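Hypothetical protein APE2540 (Aeropyrum pernix, PDB 1WDV) probably removes alanine wrongly attached to proline tRNA, as a free-standing trans-editing deacylase that works beside prolyl-tRNA synthetase. Local coordinates at residues W16-M21 and N129-S135; K4-W8 and P99-L103; P61-N67 and A148-E152. All coordinates share one frame; numbering follows the deposited sequence.

Contact 1: W16-M21 and N129-S135; sequences WRLLIM and NALLEFS
W16 lays one face of its indole over F134. The CB of F134 sits above the five-membered ring, 3.5 Å from its centroid, in a CH-pi contact. The two rings are inclined to each other, with planes 48° apart. F134 CG stands between its backbone N and carbonyl carbon (chi1 74°), and this directs the phenyl ring to one side, so that CB lies over the indole and the ring meets it only obliquely. W16 NE1 bonds to E138.

R17 begins the antiparallel pairing of strand 17-20 with strand 130-134. It forms a hydrogen-bonded pair with E133, and E133 N to R17 O is 2.8 Å. Their side chains run side by side on the same face of the sheet. R17 NH2 reaches E133 OE1 at 3.0 Å in a salt bridge, on the syn side of the carboxylate but tilted out of its plane. R17 NE gives OE2 a second, weak bond. The two flat groups are 26° from parallel.

L18 faces L132 across a non-hydrogen-bonded pair, with L18 CD2 4.1 Å from L132 CD1. L19 pairs with L131 through two nearly straight backbone bonds. I20 continues on the L18 face, where its CD1 lies 3.9 Å from A130 CB. M21, a selenomethionine, closes the ladder with its N bonded to N129 O. Its SE and CG both lie against L131 CD1, SE at 3.7 Å. A water links M21 O to N129 ND2.

Strand 17-20 is an outer strand of a three-stranded antiparallel sheet, with 130-134 in the middle and 121-124 beyond, both within the aminoacyl-tRNA editing domain. Helix 4-12 packs on W16, L18 and L132. Helix 28-35 packs on L19, M21 and L131, on the opposite face from L18.

Contact 2: K4-W8 and P99-L103; sequences KVEEW and PPVAL
V101 presses its branched side chain onto one face of the W8 indole. This is the main bump of the contact. V101 CB stands over the middle of the indole, 3.6 Å above its plane. V101 CG1 lies over the six-membered ring, 3.6 Å from the centroid, in a CH-pi contact. V101 CG2 reaches back to W8 CE3 and CD2. The two side chains meet at about a right angle, so the valine stands on the ring. W8 has its CG anti to the backbone N (chi1 -172°), which extends the indole from helix 4-12 toward the loop before strand 108-112.

A102 is the second bump. Its methyl fits a shallow hollow on the helix between K4, V5 and W8. A102 CB is 3.8 Å from K4 O, and 4.1 Å from W8 CB. A102 N also lies over the W8 face, near CD1.

V5 fills the next place along. Its CG2 meets the P99 ring at CB, 3.7 Å away. Its CG1 approaches V101 CG2 more loosely, at 4.4 Å.

Around this patch, W16 packs on both W8 and V101, and L139 of helix 136-143 lies against V101. A102 O bonds to the Y93 hydroxyl. No hydrogen bond joins the two segments. They are joined by packing alone, so the fit of their surfaces probably decides how this turn of the helix sits on the loop.

Contact 3: P61-N67 and A148-E152; sequences PGDKRLN and ADVSE
L66 and S151 come together in a single backbone bridge, with CA atoms 4.6 Å apart. The fit is close here, and ties the loop before helix 68-75 to the chain end. N67 N bonds to V150 O at 2.8 Å, with the donor well above the carbonyl plane. E152 N bonds to R65 O at 2.9 Å. R65 N reaches the terminal carboxylate atom E152 OXT at 3.0 Å, nearly straight at 174°. L66 CD1 rests on V150 O, 3.4 Å away. On this inner side L66 and V150 both pack on M71 of helix 68-75 and on V58 of strand 55-61.

The outer side is looser and wet. K64 is bent at chi2 (-76°), which brings its CD along E152 OXT. Its NZ reaches the other terminal oxygen, E152 O, through a water. A second water donates to S151 O at 2.6 Å and accepts a weak bond from N67 ND2. The E152 side chain crosses N67 at about a right angle. E152 OE1 lies 3.2 Å from N67 ND2, but the angle is too poor for a hydrogen bond. N67 OD1 instead caps helix 68-75 at S70 N.

Backbone bonds hold the C-terminus on the 61-67 side, while D112 OD2 takes both V150 N and S151 OG. The R65 amide probably helps to balance the terminal negative charge, with the K64 ammonium acting through water.

Contacts 1 and 2 adjoin. W16 CZ3 and W8 CZ3 are 3.4 Å apart, and P100 of the 99-103 loop touches L132. Both contacts involve the N-terminal part of the chain, since helix 4-12 is followed by strand 17-20. Contact 3 lies on the other side of the molecule's centre, its centre about 21 Å from that of contact 1 and 22 Å from that of contact 2. All three are partly buried. Contact 1 combines a strand ladder with a salt bridge between an exposed arginine and a buried glutamate. Contact 2 has no hydrogen bond between its segments and is mostly apolar packing. Contact 3 joins two loops by backbone bonds, with waters at the C-terminus.

Contact 1: W16-M21 and N129-S135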
ATOM      1  N   TRP A  16      -8.336   7.808  10.239  1.00 10.36           N
ATOM      2  CA  TRP A  16      -8.081   7.746   8.795  1.00  9.89           C
ATOM      3  C   TRP A  16      -9.365   8.017   8.017  1.00 10.31           C
ATOM      4  O   TRP A  16     -10.461   7.737   8.492  1.00 12.35           O
ATOM      5  CB  TRP A  16      -7.535   6.374   8.408  1.00  8.38           C
ATOM      6  CG  TRP A  16      -6.295   5.999   9.131  1.00  7.98           C
ATOM      7  CD1 TRP A  16      -5.574   6.751  10.018  1.00  9.91           C
ATOM      8  CD2 TRP A  16      -5.606   4.763   8.995  1.00  8.43           C
ATOM      9  NE1 TRP A  16      -4.461   6.039  10.447  1.00  9.11           N
ATOM     10  CE2 TRP A  16      -4.464   4.820   9.829  1.00  8.85           C
ATOM     11  CE3 TRP A  16      -5.840   3.614   8.237  1.00  6.64           C
ATOM     12  CZ2 TRP A  16      -3.558   3.758   9.935  1.00  9.34           C
ATOM     13  CZ3 TRP A  16      -4.947   2.561   8.333  1.00  7.77           C
ATOM     14  CH2 TRP A  16      -3.823   2.637   9.180  1.00  9.73           C
ATOM     15  N   ARG A  17      -9.219   8.532   6.803  1.00  9.79           N
ATOM     16  CA  ARG A  17     -10.377   8.898   6.003  1.00 11.25           C
ATOM     17  C   ARG A  17     -10.243   8.429   4.571  1.00 10.54           C
ATOM     18  O   ARG A  17      -9.129   8.273   4.078  1.00 11.68           O
ATOM     19  CB  ARG A  17     -10.503  10.423   5.923  1.00 14.73           C
ATOM     20  CG  ARG A  17     -10.472  11.190   7.216  1.00 19.80           C
ATOM     21  CD  ARG A  17     -10.875  12.645   6.936  1.00 20.71           C
ATOM     22  NE  ARG A  17      -9.999  13.288   5.959  1.00 21.90           N
ATOM     23  CZ  ARG A  17     -10.121  14.554   5.580  1.00 26.54           C
ATOM     24  NH1 ARG A  17     -11.085  15.308   6.106  1.00 28.58           N
ATOM     25  NH2 ARG A  17      -9.280  15.074   4.690  1.00 24.89           N
ATOM     26  N   LEU A  18     -11.375   8.221   3.902  1.00  8.96           N
ATOM     27  CA  LEU A  18     -11.356   7.865   2.481  1.00 10.14           C
ATOM     28  C   LEU A  18     -11.692   9.136   1.693  1.00 11.61           C
ATOM     29  O   LEU A  18     -12.707   9.801   1.963  1.00 15.51           O
ATOM     30  CB  LEU A  18     -12.384   6.779   2.141  1.00 16.14           C
ATOM     31  CG  LEU A  18     -12.074   5.325   2.492  1.00 18.34           C
ATOM     32  CD1 LEU A  18     -13.212   4.473   1.968  1.00 26.40           C
ATOM     33  CD2 LEU A  18     -10.733   4.882   1.867  1.00 14.54           C
ATOM     34  N   LEU A  19     -10.841   9.489   0.740  1.00  9.83           N
ATOM     35  CA  LEU A  19     -11.059  10.668  -0.088  1.00 10.80           C
ATOM     36  C   LEU A  19     -11.465  10.129  -1.443  1.00 10.39           C
ATOM     37  O   LEU A  19     -10.900   9.147  -1.924  1.00 10.65           O
ATOM     38  CB  LEU A  19      -9.792  11.503  -0.182  1.00 11.42           C
ATOM     39  CG  LEU A  19      -9.278  12.066   1.155  1.00 14.45           C
ATOM     40  CD1 LEU A  19      -8.085  12.933   0.855  1.00 17.15           C
ATOM     41  CD2 LEU A  19     -10.373  12.869   1.898  1.00 18.78           C
ATOM     42  N   ILE A  20     -12.454  10.763  -2.066  1.00 10.83           N
ATOM     43  CA  ILE A  20     -12.954  10.264  -3.350  1.00 10.16           C
ATOM     44  C   ILE A  20     -12.598  11.132  -4.534  1.00  9.48           C
ATOM     45  O   ILE A  20     -12.822  12.330  -4.506  1.00  9.98           O
ATOM     46  CB  ILE A  20     -14.498  10.169  -3.292  1.00 11.08           C
ATOM     47  CG1 ILE A  20     -14.926   9.447  -2.011  1.00 12.89           C
ATOM     48  CG2 ILE A  20     -15.020   9.473  -4.539  1.00 12.73           C
ATOM     49  CD1 ILE A  20     -14.333   8.057  -1.861  1.00 16.04           C
HETATM   50  N   MSE A  21     -12.048  10.530  -5.581  1.00  8.57           N
HETATM   51  CA  MSE A  21     -11.697  11.261  -6.798  1.00  9.91           C
HETATM   52  C   MSE A  21     -12.891  11.090  -7.743  1.00 10.46           C
HETATM   53  O   MSE A  21     -13.372   9.994  -7.945  1.00 11.56           O
HETATM   54  CB  MSE A  21     -10.438  10.652  -7.409  1.00 13.20           C
HETATM   55  CG  MSE A  21      -9.320  10.479  -6.389  1.00 11.73           C
HETATM   56 SE   MSE A  21      -8.728  12.187  -5.750  1.00 30.95          SE
HETATM   57  CE  MSE A  21      -8.507  12.758  -7.451  1.00  5.54           C
ATOM     58  N   ASN A 129     -11.363   4.740  -7.372  1.00 15.41           N
ATOM     59  CA  ASN A 129     -11.556   6.173  -7.150  1.00 16.11           C
ATOM     60  C   ASN A 129     -11.430   6.629  -5.697  1.00 13.82           C
ATOM     61  O   ASN A 129     -11.795   7.760  -5.361  1.00 14.01           O
ATOM     62  CB  ASN A 129     -12.936   6.584  -7.677  1.00 19.07           C
ATOM     63  CG  ASN A 129     -14.072   6.056  -6.822  1.00 18.72           C
ATOM     64  OD1 ASN A 129     -13.907   5.109  -6.055  1.00 21.50           O
ATOM     65  ND2 ASN A 129     -15.249   6.657  -6.964  1.00 23.21           N
ATOM     66  N   ALA A 130     -10.908   5.773  -4.823  1.00 12.09           N
ATOM     67  CA  ALA A 130     -10.819   6.175  -3.430  1.00  9.11           C
ATOM     68  C   ALA A 130      -9.399   6.084  -2.932  1.00  9.76           C
ATOM     69  O   ALA A 130      -8.692   5.121  -3.222  1.00 11.42           O
ATOM     70  CB  ALA A 130     -11.730   5.278  -2.543  1.00  9.88           C
ATOM     71  N   LEU A 131      -8.980   7.123  -2.220  1.00  9.91           N
ATOM     72  CA  LEU A 131      -7.668   7.157  -1.616  1.00 10.34           C
ATOM     73  C   LEU A 131      -7.807   7.128  -0.092  1.00  9.56           C
ATOM     74  O   LEU A 131      -8.679   7.781   0.480  1.00 12.21           O
ATOM     75  CB  LEU A 131      -6.929   8.428  -2.047  1.00  9.96           C
ATOM     76  CG  LEU A 131      -6.637   8.460  -3.554  1.00 15.56           C
ATOM     77  CD1 LEU A 131      -6.454   9.914  -3.988  1.00 21.46           C
ATOM     78  CD2 LEU A 131      -5.383   7.659  -3.862  1.00 20.78           C
ATOM     79  N   LEU A 132      -6.941   6.365   0.573  1.00  7.02           N
ATOM     80  CA  LEU A 132      -6.984   6.292   2.030  1.00  6.49           C
ATOM     81  C   LEU A 132      -5.968   7.260   2.615  1.00  5.93           C
ATOM     82  O   LEU A 132      -4.764   7.122   2.376  1.00  7.38           O
ATOM     83  CB  LEU A 132      -6.619   4.879   2.501  1.00  8.55           C
ATOM     84  CG  LEU A 132      -6.436   4.668   4.016  1.00  7.63           C
ATOM     85  CD1 LEU A 132      -7.772   4.875   4.715  1.00 11.68           C
ATOM     86  CD2 LEU A 132      -5.903   3.252   4.266  1.00  9.02           C
ATOM     87  N   GLU A 133      -6.450   8.244   3.372  1.00  5.38           N
ATOM     88  CA  GLU A 133      -5.570   9.211   4.009  1.00  5.60           C
ATOM     89  C   GLU A 133      -5.223   8.592   5.359  1.00  7.57           C
ATOM     90  O   GLU A 133      -6.126   8.366   6.193  1.00  9.07           O
ATOM     91  CB  GLU A 133      -6.304  10.526   4.220  1.00  9.81           C
ATOM     92  CG  GLU A 133      -5.529  11.560   5.007  1.00 10.56           C
ATOM     93  CD  GLU A 133      -6.452  12.715   5.372  1.00 15.30           C
ATOM     94  OE1 GLU A 133      -6.657  13.606   4.530  1.00 19.15           O
ATOM     95  OE2 GLU A 133      -7.020  12.699   6.478  1.00 17.02           O
ATOM     96  N   PHE A 134      -3.939   8.297   5.567  1.00  6.98           N
ATOM     97  CA  PHE A 134      -3.509   7.660   6.821  1.00  6.72           C
ATOM     98  C   PHE A 134      -2.096   8.032   7.278  1.00  8.25           C
ATOM     99  O   PHE A 134      -1.322   8.633   6.555  1.00  9.07           O
ATOM    100  CB  PHE A 134      -3.604   6.121   6.673  1.00  5.74           C
ATOM    101  CG  PHE A 134      -2.523   5.497   5.804  1.00  5.43           C
ATOM    102  CD1 PHE A 134      -1.363   4.957   6.382  1.00  5.74           C
ATOM    103  CD2 PHE A 134      -2.675   5.415   4.413  1.00  5.44           C
ATOM    104  CE1 PHE A 134      -0.386   4.353   5.585  1.00  5.06           C
ATOM    105  CE2 PHE A 134      -1.708   4.810   3.608  1.00  5.82           C
ATOM    106  CZ  PHE A 134      -0.550   4.274   4.195  1.00  6.28           C
ATOM    107  N   SER A 135      -1.769   7.630   8.497  1.00  7.89           N
ATOM    108  CA  SER A 135      -0.448   7.895   9.073  1.00  6.82           C
ATOM    109  C   SER A 135       0.380   6.630   8.987  1.00  7.23           C
ATOM    110  O   SER A 135      -0.032   5.596   9.491  1.00  6.97           O
ATOM    111  CB  SER A 135      -0.587   8.249  10.555  1.00  9.15           C
ATOM    112  OG  SER A 135       0.642   7.988  11.237  1.00  8.52           O
TER
HETATM  113  O   HOH W   1     -16.199   8.983  -8.327  1.00 34.25           O

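Contact 2: K4-W8 and P99-L103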
ATOM      1  N   LYS A   4     -14.949  -2.756   3.386  1.00 22.33           N
ATOM      2  CA  LYS A   4     -14.004  -3.416   4.274  1.00 21.30           C
ATOM      3  C   LYS A   4     -12.986  -2.442   4.860  1.00 18.39           C
ATOM      4  O   LYS A   4     -12.646  -2.540   6.029  1.00 17.75           O
ATOM      5  CB  LYS A   4     -13.257  -4.545   3.549  1.00 24.64           C
ATOM      6  CG  LYS A   4     -14.161  -5.659   2.994  1.00 28.13           C
ATOM      7  CD  LYS A   4     -13.342  -6.908   2.618  1.00 29.76           C
ATOM      8  CE  LYS A   4     -14.251  -7.988   2.029  1.00 33.11           C
ATOM      9  NZ  LYS A   4     -13.694  -9.363   2.188  1.00 35.86           N
ATOM     10  N   VAL A   5     -12.493  -1.509   4.047  1.00 16.44           N
ATOM     11  CA  VAL A   5     -11.513  -0.558   4.545  1.00 12.83           C
ATOM     12  C   VAL A   5     -12.150   0.360   5.573  1.00 13.07           C
ATOM     13  O   VAL A   5     -11.570   0.600   6.617  1.00 13.07           O
ATOM     14  CB  VAL A   5     -10.902   0.273   3.384  1.00 13.08           C
ATOM     15  CG1 VAL A   5      -9.964   1.327   3.917  1.00 12.50           C
ATOM     16  CG2 VAL A   5     -10.179  -0.663   2.458  1.00 12.32           C
ATOM     17  N   GLU A   6     -13.349   0.866   5.275  1.00 15.03           N
ATOM     18  CA  GLU A   6     -14.051   1.745   6.221  1.00 19.15           C
ATOM     19  C   GLU A   6     -14.339   1.016   7.532  1.00 17.80           C
ATOM     20  O   GLU A   6     -14.184   1.587   8.614  1.00 16.46           O
ATOM     21  CB  GLU A   6     -15.366   2.259   5.609  1.00 22.64           C
ATOM     22  CG  GLU A   6     -15.171   3.320   4.530  1.00 32.34           C
ATOM     23  CD  GLU A   6     -16.458   3.649   3.759  1.00 38.76           C
ATOM     24  OE1 GLU A   6     -17.419   4.176   4.382  1.00 40.85           O
ATOM     25  OE2 GLU A   6     -16.502   3.375   2.533  1.00 41.55           O
ATOM     26  N   GLU A   7     -14.767  -0.244   7.425  1.00 20.39           N
ATOM     27  CA  GLU A   7     -15.072  -1.065   8.599  1.00 20.61           C
ATOM     28  C   GLU A   7     -13.796  -1.332   9.419  1.00 19.32           C
ATOM     29  O   GLU A   7     -13.838  -1.437  10.642  1.00 17.66           O
ATOM     30  CB  GLU A   7     -15.707  -2.413   8.173  1.00 24.87           C
ATOM     31  CG  GLU A   7     -17.043  -2.337   7.392  1.00 30.43           C
ATOM     32  CD  GLU A   7     -17.482  -3.704   6.789  1.00 37.34           C
ATOM     33  OE1 GLU A   7     -16.694  -4.333   6.038  1.00 40.78           O
ATOM     34  OE2 GLU A   7     -18.621  -4.160   7.060  1.00 39.52           O
ATOM     35  N   TRP A   8     -12.650  -1.420   8.746  1.00 17.70           N
ATOM     36  CA  TRP A   8     -11.397  -1.686   9.425  1.00 15.77           C
ATOM     37  C   TRP A   8     -11.016  -0.485  10.281  1.00 14.50           C
ATOM     38  O   TRP A   8     -10.604  -0.624  11.429  1.00 13.85           O
ATOM     39  CB  TRP A   8     -10.297  -1.982   8.383  1.00 16.46           C
ATOM     40  CG  TRP A   8      -8.992  -2.461   8.962  1.00 18.42           C
ATOM     41  CD1 TRP A   8      -8.603  -3.763   9.129  1.00 18.27           C
ATOM     42  CD2 TRP A   8      -7.920  -1.654   9.464  1.00 17.93           C
ATOM     43  NE1 TRP A   8      -7.355  -3.813   9.705  1.00 20.00           N
ATOM     44  CE2 TRP A   8      -6.910  -2.536   9.923  1.00 19.32           C
ATOM     45  CE3 TRP A   8      -7.709  -0.276   9.575  1.00 18.73           C
ATOM     46  CZ2 TRP A   8      -5.713  -2.077  10.482  1.00 21.31           C
ATOM     47  CZ3 TRP A   8      -6.512   0.182  10.133  1.00 20.67           C
ATOM     48  CH2 TRP A   8      -5.529  -0.724  10.580  1.00 23.30           C
ATOM     49  N   PRO A  99      -5.625  -1.445  -0.901  1.00  7.63           N
ATOM     50  CA  PRO A  99      -5.366  -0.802   0.390  1.00  8.31           C
ATOM     51  C   PRO A  99      -4.264  -1.522   1.167  1.00  9.69           C
ATOM     52  O   PRO A  99      -3.941  -2.665   0.880  1.00  7.06           O
ATOM     53  CB  PRO A  99      -6.706  -0.899   1.100  1.00  8.36           C
ATOM     54  CG  PRO A  99      -7.198  -2.296   0.626  1.00  9.19           C
ATOM     55  CD  PRO A  99      -6.787  -2.355  -0.833  1.00 10.32           C
ATOM     56  N   PRO A 100      -3.678  -0.850   2.180  1.00  8.66           N
ATOM     57  CA  PRO A 100      -2.621  -1.460   2.993  1.00  9.32           C
ATOM     58  C   PRO A 100      -3.199  -2.186   4.217  1.00  9.33           C
ATOM     59  O   PRO A 100      -2.467  -2.750   5.035  1.00 11.52           O
ATOM     60  CB  PRO A 100      -1.757  -0.247   3.374  1.00  7.53           C
ATOM     61  CG  PRO A 100      -2.779   0.821   3.564  1.00  9.62           C
ATOM     62  CD  PRO A 100      -3.724   0.618   2.376  1.00  8.29           C
ATOM     63  N   VAL A 101      -4.520  -2.167   4.346  1.00  8.48           N
ATOM     64  CA  VAL A 101      -5.202  -2.839   5.446  1.00  9.74           C
ATOM     65  C   VAL A 101      -6.433  -3.540   4.888  1.00 10.39           C
ATOM     66  O   VAL A 101      -6.828  -3.303   3.734  1.00  7.61           O
ATOM     67  CB  VAL A 101      -5.659  -1.836   6.539  1.00  8.91           C
ATOM     68  CG1 VAL A 101      -4.452  -1.151   7.159  1.00  8.79           C
ATOM     69  CG2 VAL A 101      -6.636  -0.800   5.953  1.00  9.02           C
ATOM     70  N   ALA A 102      -7.027  -4.405   5.707  1.00  9.78           N
ATOM     71  CA  ALA A 102      -8.223  -5.151   5.312  1.00 11.32           C
ATOM     72  C   ALA A 102      -7.989  -6.074   4.105  1.00  9.76           C
ATOM     73  O   ALA A 102      -8.902  -6.330   3.280  1.00 10.36           O
ATOM     74  CB  ALA A 102      -9.384  -4.180   5.049  1.00 11.94           C
ATOM     75  N   LEU A 103      -6.769  -6.603   4.024  1.00 10.60           N
ATOM     76  CA  LEU A 103      -6.401  -7.570   2.990  1.00  7.78           C
ATOM     77  C   LEU A 103      -6.542  -8.974   3.618  1.00  7.90           C
ATOM     78  O   LEU A 103      -6.696  -9.091   4.863  1.00  9.04           O
ATOM     79  CB  LEU A 103      -4.926  -7.376   2.592  1.00  8.67           C
ATOM     80  CG  LEU A 103      -4.525  -6.035   1.976  1.00 11.28           C
ATOM     81  CD1 LEU A 103      -3.005  -5.937   1.925  1.00 13.88           C
ATOM     82  CD2 LEU A 103      -5.154  -5.933   0.572  1.00 10.09           C
TER

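Contact 3: P61-N67 and A148-E152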
ATOM      1  N   PRO A  61       6.838   4.891  -1.368  1.00  7.68           N
ATOM      2  CA  PRO A  61       6.553   6.251  -1.860  1.00  9.35           C
ATOM      3  C   PRO A  61       6.213   6.193  -3.344  1.00  9.22           C
ATOM      4  O   PRO A  61       6.759   5.382  -4.081  1.00  8.64           O
ATOM      5  CB  PRO A  61       7.858   7.005  -1.631  1.00  8.76           C
ATOM      6  CG  PRO A  61       8.528   6.230  -0.554  1.00 10.85           C
ATOM      7  CD  PRO A  61       8.213   4.799  -0.852  1.00  9.29           C
ATOM      8  N   GLY A  62       5.338   7.085  -3.781  1.00  8.87           N
ATOM      9  CA  GLY A  62       4.895   7.083  -5.162  1.00  7.87           C
ATOM     10  C   GLY A  62       5.936   7.407  -6.202  1.00  8.23           C
ATOM     11  O   GLY A  62       5.756   7.036  -7.387  1.00  7.88           O
ATOM     12  N   ASP A  63       6.990   8.114  -5.780  1.00  7.00           N
ATOM     13  CA  ASP A  63       8.068   8.477  -6.690  1.00  7.73           C
ATOM     14  C   ASP A  63       9.214   7.466  -6.683  1.00  9.88           C
ATOM     15  O   ASP A  63      10.290   7.750  -7.195  1.00  9.58           O
ATOM     16  CB  ASP A  63       8.591   9.906  -6.403  1.00  8.99           C
ATOM     17  CG  ASP A  63       9.081  10.100  -4.971  1.00 12.52           C
ATOM     18  OD1 ASP A  63       8.892   9.206  -4.128  1.00  9.86           O
ATOM     19  OD2 ASP A  63       9.662  11.176  -4.687  1.00 10.21           O
ATOM     20  N   LYS A  64       8.987   6.272  -6.129  1.00  9.63           N
ATOM     21  CA  LYS A  64      10.037   5.242  -6.139  1.00 10.35           C
ATOM     22  C   LYS A  64       9.464   3.962  -6.720  1.00 11.24           C
ATOM     23  O   LYS A  64       8.277   3.882  -7.024  1.00 11.47           O
ATOM     24  CB  LYS A  64      10.531   4.937  -4.718  1.00 10.90           C
ATOM     25  CG  LYS A  64      10.962   6.153  -3.907  1.00 11.99           C
ATOM     26  CD  LYS A  64      12.316   6.680  -4.331  1.00 16.27           C
ATOM     27  CE  LYS A  64      12.830   7.703  -3.300  1.00 20.84           C
ATOM     28  NZ  LYS A  64      14.057   8.370  -3.811  1.00 28.49           N
ATOM     29  N   ARG A  65      10.335   2.982  -6.939  1.00  9.93           N
ATOM     30  CA  ARG A  65       9.914   1.671  -7.424  1.00 11.03           C
ATOM     31  C   ARG A  65      10.436   0.632  -6.444  1.00  9.86           C
ATOM     32  O   ARG A  65      11.309   0.913  -5.616  1.00  9.63           O
ATOM     33  CB  ARG A  65      10.432   1.411  -8.847  1.00 12.99           C
ATOM     34  CG  ARG A  65       9.596   2.178  -9.890  1.00 20.03           C
ATOM     35  CD  ARG A  65      10.054   2.007 -11.327  1.00 24.47           C
ATOM     36  NE  ARG A  65       9.026   2.468 -12.271  1.00 27.10           N
ATOM     37  CZ  ARG A  65       9.278   2.867 -13.518  1.00 25.56           C
ATOM     38  NH1 ARG A  65      10.526   2.880 -13.965  1.00 27.28           N
ATOM     39  NH2 ARG A  65       8.278   3.195 -14.334  1.00 20.02           N
ATOM     40  N   LEU A  66       9.896  -0.570  -6.514  1.00  7.90           N
ATOM     41  CA  LEU A  66      10.350  -1.615  -5.606  1.00  8.18           C
ATOM     42  C   LEU A  66      11.786  -2.065  -5.865  1.00  8.85           C
ATOM     43  O   LEU A  66      12.190  -2.236  -7.018  1.00  9.19           O
ATOM     44  CB  LEU A  66       9.426  -2.830  -5.732  1.00  9.05           C
ATOM     45  CG  LEU A  66       9.761  -3.990  -4.776  1.00 12.56           C
ATOM     46  CD1 LEU A  66       9.250  -3.606  -3.386  1.00 12.04           C
ATOM     47  CD2 LEU A  66       9.092  -5.283  -5.256  1.00 17.47           C
ATOM     48  N   ASN A  67      12.545  -2.257  -4.785  1.00 10.20           N
ATOM     49  CA  ASN A  67      13.904  -2.777  -4.886  1.00 12.44           C
ATOM     50  C   ASN A  67      13.709  -4.297  -4.676  1.00 11.52           C
ATOM     51  O   ASN A  67      13.568  -4.779  -3.537  1.00 11.02           O
ATOM     52  CB  ASN A  67      14.786  -2.186  -3.780  1.00 15.36           C
ATOM     53  CG  ASN A  67      16.223  -2.620  -3.905  1.00 17.59           C
ATOM     54  OD1 ASN A  67      16.503  -3.767  -4.255  1.00 17.65           O
ATOM     55  ND2 ASN A  67      17.146  -1.711  -3.613  1.00 22.05           N
ATOM     56  N   ALA A 148      11.184  -1.636   6.466  1.00  7.56           N
ATOM     57  CA  ALA A 148      12.391  -2.001   5.746  1.00  9.99           C
ATOM     58  C   ALA A 148      12.750  -0.974   4.691  1.00  9.44           C
ATOM     59  O   ALA A 148      12.007  -0.029   4.470  1.00 10.84           O
ATOM     60  CB  ALA A 148      12.180  -3.376   5.084  1.00 10.14           C
ATOM     61  N   ASP A 149      13.904  -1.146   4.056  1.00 11.09           N
ATOM     62  CA  ASP A 149      14.331  -0.256   2.990  1.00  8.98           C
ATOM     63  C   ASP A 149      14.093  -1.090   1.746  1.00 10.60           C
ATOM     64  O   ASP A 149      14.930  -1.923   1.375  1.00 12.70           O
ATOM     65  CB  ASP A 149      15.817   0.091   3.152  1.00  9.88           C
ATOM     66  CG  ASP A 149      16.071   0.828   4.444  1.00 12.69           C
ATOM     67  OD1 ASP A 149      15.557   1.944   4.575  1.00 13.61           O
ATOM     68  OD2 ASP A 149      16.755   0.283   5.337  1.00 17.68           O
ATOM     69  N   VAL A 150      12.961  -0.845   1.095  1.00  8.62           N
ATOM     70  CA  VAL A 150      12.582  -1.653  -0.060  1.00  8.89           C
ATOM     71  C   VAL A 150      12.264  -0.880  -1.323  1.00 11.39           C
ATOM     72  O   VAL A 150      11.622  -1.409  -2.230  1.00 11.45           O
ATOM     73  CB  VAL A 150      11.380  -2.541   0.317  1.00  8.30           C
ATOM     74  CG1 VAL A 150      11.829  -3.621   1.302  1.00 11.74           C
ATOM     75  CG2 VAL A 150      10.276  -1.682   0.941  1.00  9.29           C
ATOM     76  N   SER A 151      12.706   0.372  -1.394  1.00 10.87           N
ATOM     77  CA  SER A 151      12.438   1.180  -2.568  1.00 11.50           C
ATOM     78  C   SER A 151      13.725   1.688  -3.183  1.00 12.62           C
ATOM     79  O   SER A 151      14.766   1.711  -2.532  1.00 14.38           O
ATOM     80  CB  SER A 151      11.521   2.357  -2.190  1.00 13.57           C
ATOM     81  OG  SER A 151      12.108   3.156  -1.176  1.00 14.23           O
ATOM     82  N   GLU A 152      13.649   2.090  -4.445  1.00 14.13           N
ATOM     83  CA  GLU A 152      14.819   2.603  -5.157  1.00 16.54           C
ATOM     84  C   GLU A 152      14.397   3.589  -6.227  1.00 17.68           C
ATOM     85  O   GLU A 152      15.309   4.275  -6.761  1.00 17.36           O
ATOM     86  CB  GLU A 152      15.599   1.455  -5.808  1.00 18.13           C
ATOM     87  CG  GLU A 152      14.779   0.638  -6.781  1.00 18.80           C
ATOM     88  CD  GLU A 152      15.567  -0.513  -7.371  1.00 24.26           C
ATOM     89  OE1 GLU A 152      16.522  -0.989  -6.719  1.00 28.39           O
ATOM     90  OE2 GLU A 152      15.225  -0.954  -8.483  1.00 25.81           O
ATOM     91  OXT GLU A 152      13.182   3.646  -6.535  1.00 14.16           O
TER
HETATM   92  O   HOH W   2      15.059   7.117  -6.631  1.00 31.73           O
HETATM   93  O   HOH W   3      17.370   1.550  -2.690  1.00 37.21           O